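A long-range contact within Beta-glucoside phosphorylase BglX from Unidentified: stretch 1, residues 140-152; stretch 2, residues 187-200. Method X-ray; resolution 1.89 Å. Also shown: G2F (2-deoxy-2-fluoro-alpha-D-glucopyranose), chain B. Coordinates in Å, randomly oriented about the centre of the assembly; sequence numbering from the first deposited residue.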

# COMPACT_ATOMS: atom_id res chain seq x y z
N GLY A 140 8.05 15.38 8.70
CA GLY A 140 9.42 15.08 8.32
C GLY A 140 9.59 13.96 7.31
O GLY A 140 10.72 13.70 6.90
N VAL A 141 8.51 13.28 6.91
CA VAL A 141 8.62 12.24 5.90
C VAL A 141 9.01 12.87 4.57
O VAL A 141 8.42 13.87 4.14
CB VAL A 141 7.29 11.47 5.79
CG1 VAL A 141 7.33 10.50 4.61
CG2 VAL A 141 7.01 10.72 7.07
N ASN A 142 10.01 12.28 3.91
CA ASN A 142 10.43 12.75 2.60
C ASN A 142 10.41 11.65 1.54
O ASN A 142 10.90 11.88 0.42
CB ASN A 142 11.83 13.38 2.68
CG ASN A 142 12.87 12.47 3.31
OD1 ASN A 142 12.91 11.26 3.07
ND2 ASN A 142 13.75 13.07 4.11
N TRP A 143 9.82 10.50 1.84
CA TRP A 143 9.83 9.35 0.93
C TRP A 143 8.58 8.53 1.21
O TRP A 143 8.44 7.98 2.30
CB TRP A 143 11.09 8.52 1.17
CG TRP A 143 11.39 7.45 0.17
CD1 TRP A 143 10.77 7.22 -1.03
CD2 TRP A 143 12.41 6.46 0.28
NE1 TRP A 143 11.35 6.14 -1.66
CE2 TRP A 143 12.36 5.66 -0.87
CE3 TRP A 143 13.37 6.17 1.26
CZ2 TRP A 143 13.23 4.58 -1.07
CZ3 TRP A 143 14.22 5.10 1.06
CH2 TRP A 143 14.16 4.33 -0.10
N THR A 144 7.66 8.45 0.26
CA THR A 144 6.50 7.58 0.39
C THR A 144 6.74 6.33 -0.45
O THR A 144 7.15 6.43 -1.61
CB THR A 144 5.19 8.26 -0.01
OG1 THR A 144 4.11 7.37 0.27
CG2 THR A 144 5.15 8.63 -1.48
N TYR A 145 6.52 5.17 0.16
CA TYR A 145 6.69 3.89 -0.52
C TYR A 145 5.46 3.61 -1.37
O TYR A 145 4.80 2.58 -1.21
CB TYR A 145 6.90 2.77 0.50
CG TYR A 145 8.25 2.69 1.17
CD1 TYR A 145 9.41 3.11 0.52
CD2 TYR A 145 8.38 2.13 2.43
CE1 TYR A 145 10.65 2.99 1.13
CE2 TYR A 145 9.61 2.01 3.04
CZ TYR A 145 10.74 2.43 2.39
OH TYR A 145 11.96 2.30 3.03
N GLU A 146 5.11 4.54 -2.25
CA GLU A 146 3.93 4.46 -3.09
C GLU A 146 4.21 5.27 -4.35
O GLU A 146 5.05 6.17 -4.33
CB GLU A 146 2.69 5.01 -2.38
CG GLU A 146 2.56 4.68 -0.89
CD GLU A 146 2.10 3.27 -0.60
OE1 GLU A 146 1.51 2.61 -1.48
OE2 GLU A 146 2.32 2.82 0.56
N PRO A 147 3.47 5.02 -5.44
CA PRO A 147 2.26 4.22 -5.62
C PRO A 147 2.46 2.77 -6.01
O PRO A 147 3.46 2.37 -6.61
CB PRO A 147 1.54 4.95 -6.75
CG PRO A 147 2.67 5.38 -7.63
CD PRO A 147 3.79 5.77 -6.67
N ILE A 148 1.46 1.99 -5.66
CA ILE A 148 1.36 0.59 -6.05
C ILE A 148 0.86 0.53 -7.49
O ILE A 148 -0.24 1.01 -7.79
CB ILE A 148 0.42 -0.17 -5.10
CG1 ILE A 148 1.09 -0.28 -3.73
CG2 ILE A 148 0.09 -1.57 -5.65
CD1 ILE A 148 0.17 -0.74 -2.64
N ILE A 149 1.67 -0.06 -8.36
CA ILE A 149 1.29 -0.21 -9.76
C ILE A 149 1.20 -1.69 -10.10
O ILE A 149 1.37 -2.09 -11.26
CB ILE A 149 2.27 0.54 -10.69
CG1 ILE A 149 3.71 0.08 -10.46
CG2 ILE A 149 2.12 2.04 -10.50
CD1 ILE A 149 4.69 0.63 -11.50
N ASP A 150 0.92 -2.51 -9.10
CA ASP A 150 0.48 -3.88 -9.36
C ASP A 150 -0.85 -3.87 -10.09
O ASP A 150 -1.65 -2.93 -9.96
CB ASP A 150 0.33 -4.66 -8.06
CG ASP A 150 1.62 -4.75 -7.26
OD1 ASP A 150 2.69 -4.83 -7.89
OD2 ASP A 150 1.54 -4.75 -6.01
N ILE A 151 -1.09 -4.93 -10.84
CA ILE A 151 -2.34 -5.13 -11.57
C ILE A 151 -3.15 -6.17 -10.81
O ILE A 151 -2.64 -7.25 -10.52
CB ILE A 151 -2.08 -5.59 -13.02
CG1 ILE A 151 -1.19 -4.61 -13.77
CG2 ILE A 151 -3.39 -5.79 -13.76
CD1 ILE A 151 -0.66 -5.14 -15.09
N ASP A 152 -4.41 -5.85 -10.49
CA ASP A 152 -5.26 -6.77 -9.74
C ASP A 152 -5.90 -7.79 -10.69
O ASP A 152 -7.11 -7.91 -10.82
CB ASP A 152 -6.33 -5.99 -8.97
CG ASP A 152 -6.97 -6.80 -7.86
OD1 ASP A 152 -6.33 -7.75 -7.36
OD2 ASP A 152 -8.11 -6.47 -7.46
N GLY A 187 7.37 17.82 -2.24
CA GLY A 187 8.77 17.50 -2.04
C GLY A 187 9.02 16.11 -1.49
O GLY A 187 10.03 15.90 -0.80
N VAL A 188 8.13 15.17 -1.76
CA VAL A 188 8.23 13.81 -1.23
C VAL A 188 8.53 12.87 -2.39
O VAL A 188 7.81 12.86 -3.39
CB VAL A 188 6.94 13.41 -0.49
CG1 VAL A 188 6.97 11.93 -0.11
CG2 VAL A 188 6.76 14.27 0.76
N LEU A 189 9.58 12.08 -2.24
CA LEU A 189 9.93 11.08 -3.23
C LEU A 189 8.88 9.98 -3.27
O LEU A 189 8.28 9.62 -2.25
CB LEU A 189 11.29 10.47 -2.89
CG LEU A 189 12.49 11.41 -2.74
CD1 LEU A 189 13.71 10.65 -2.22
CD2 LEU A 189 12.81 12.09 -4.06
N THR A 190 8.65 9.43 -4.46
CA THR A 190 7.72 8.32 -4.64
C THR A 190 8.46 7.04 -4.99
O THR A 190 9.63 7.04 -5.39
CB THR A 190 6.68 8.62 -5.72
OG1 THR A 190 7.31 8.64 -7.01
CG2 THR A 190 5.97 9.94 -5.46
N THR A 191 7.73 5.92 -4.84
CA THR A 191 8.27 4.57 -4.99
C THR A 191 7.25 3.75 -5.76
O THR A 191 6.18 3.45 -5.22
CB THR A 191 8.51 3.92 -3.63
OG1 THR A 191 9.20 4.83 -2.77
CG2 THR A 191 9.32 2.61 -3.76
N ILE A 192 7.57 3.34 -6.98
CA ILE A 192 6.70 2.40 -7.68
C ILE A 192 7.01 0.98 -7.21
O ILE A 192 8.18 0.58 -7.12
CB ILE A 192 6.83 2.54 -9.20
CG1 ILE A 192 8.29 2.48 -9.67
CG2 ILE A 192 6.14 3.83 -9.66
CD1 ILE A 192 8.45 2.56 -11.20
N LYS A 193 5.96 0.23 -6.88
CA LYS A 193 6.05 -1.11 -6.32
C LYS A 193 4.84 -1.90 -6.79
O LYS A 193 3.84 -1.31 -7.21
CB LYS A 193 6.14 -1.07 -4.78
CG LYS A 193 4.88 -0.56 -4.07
CD LYS A 193 5.11 -0.40 -2.57
CE LYS A 193 3.83 -0.17 -1.80
NZ LYS A 193 4.04 0.17 -0.36
N HIS A 194 4.90 -3.24 -6.75
CA HIS A 194 6.00 -4.08 -6.27
C HIS A 194 6.65 -4.81 -7.46
O HIS A 194 6.04 -5.68 -8.05
CB HIS A 194 5.49 -5.11 -5.27
CG HIS A 194 4.76 -4.53 -4.09
ND1 HIS A 194 3.41 -4.28 -4.11
CD2 HIS A 194 5.20 -4.17 -2.86
CE1 HIS A 194 3.04 -3.78 -2.94
NE2 HIS A 194 4.11 -3.71 -2.16
N PHE A 195 7.86 -4.45 -7.81
CA PHE A 195 8.49 -4.98 -9.01
C PHE A 195 8.99 -6.40 -8.75
O PHE A 195 9.58 -6.66 -7.69
CB PHE A 195 9.63 -4.07 -9.43
CG PHE A 195 10.48 -4.60 -10.55
CD1 PHE A 195 11.64 -5.29 -10.28
CD2 PHE A 195 10.13 -4.37 -11.88
CE1 PHE A 195 12.43 -5.78 -11.31
CE2 PHE A 195 10.92 -4.86 -12.91
CZ PHE A 195 12.07 -5.56 -12.62
N PRO A 196 8.82 -7.34 -9.70
CA PRO A 196 8.35 -7.25 -11.08
C PRO A 196 6.84 -7.32 -11.30
O PRO A 196 6.42 -7.39 -12.45
CB PRO A 196 9.03 -8.46 -11.74
CG PRO A 196 9.02 -9.47 -10.68
CD PRO A 196 9.37 -8.67 -9.42
N GLY A 197 6.06 -7.31 -10.23
CA GLY A 197 4.63 -7.12 -10.36
C GLY A 197 3.77 -8.13 -9.64
O GLY A 197 3.70 -9.30 -10.03
N ASP A 198 3.09 -7.69 -8.58
CA ASP A 198 2.14 -8.58 -7.94
C ASP A 198 0.81 -8.56 -8.70
O ASP A 198 0.55 -7.69 -9.55
CB ASP A 198 1.93 -8.19 -6.48
CG ASP A 198 1.69 -9.40 -5.59
OD1 ASP A 198 1.23 -10.44 -6.12
OD2 ASP A 198 2.00 -9.33 -4.38
N GLY A 199 -0.03 -9.55 -8.41
CA GLY A 199 -1.37 -9.61 -8.93
C GLY A 199 -1.64 -10.75 -9.90
O GLY A 199 -2.81 -10.94 -10.27
N VAL A 200 -0.62 -11.49 -10.34
CA VAL A 200 -0.83 -12.66 -11.19
C VAL A 200 -1.07 -13.90 -10.35
O VAL A 200 -2.05 -14.62 -10.55
CB VAL A 200 0.38 -12.84 -12.14
CG1 VAL A 200 0.22 -14.07 -13.00
CG2 VAL A 200 0.55 -11.60 -13.02
C1 G2F B . 7.26 -4.73 1.88
C2 G2F B . 5.84 -4.47 1.26
C3 G2F B . 5.82 -3.01 0.73
C4 G2F B . 6.20 -2.05 1.89
C5 G2F B . 7.62 -2.46 2.42
C6 G2F B . 8.04 -1.57 3.66
O3 G2F B . 4.49 -2.70 0.39
O4 G2F B . 6.34 -0.76 1.35
O5 G2F B . 7.55 -3.80 2.89
O6 G2F B . 7.01 -1.61 4.60
F2 G2F B . 5.63 -5.32 0.23
O HOH W 1 1.50 0.30 1.12

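The apolar part of the contact is built from apolar side chains of both stretches. CD1 of Ile-149 lies 3.7 Å from CB of Ile-192, and CG2 of Ile-192 also approaches CD of Pro-147, at 4.3 Å. Farther along, CD1 of the Trp-143 indole rests 3.8 Å from CB of Leu-189.

The backbones run side by side through two single bridges, Trp-143 with Leu-189 and Ile-148 with Lys-193, whose register differs by one residue. At the first, Leu-189 N donates to Asn-142 O (3.0 Å) and Thr-144 N to Leu-189 O (2.8 Å). At the second, Lys-193 N donates to Pro-147 O (3.3 Å) and Ile-149 N to Lys-193 O (2.8 Å). Between them, Thr-191 N makes a nearly linear bond to Glu-146 O (2.7 Å). Pro-147, which follows Glu-146 through a cis peptide, has no hydrogen on its nitrogen to offer. The Thr-191 hydroxyl helps span the register shift: OG1 donates to Thr-144 O (2.8 Å) and accepts a weak bond from Trp-143 NE1 (2.8 Å).

Charged groups gather toward the sugar. The extended Lys-193 side chain passes Ile-148, with CE 3.4 Å from CG1, and its NZ donates to Tyr-145 O (2.7 Å) and forms a salt bridge with Glu-146 OE2 (3.3 Å), which a water also links to NZ. The same NZ bonds O3 and O4 of G2F, each at 3.0 Å. Asp-150 points toward the other stretch and anchors its corner: OD1 accepts from His-194 N and Asp-198 N, both at 3.0 Å, while OD2 accepts from His-194 ND1 (2.7 Å). This fixes the imidazole with NE2 2.8 Å from G2F O3, a hydrogen bond. Beyond, Gly-199 CA sits 3.1 Å from Ile-151 O, where a CB would clash with that oxygen.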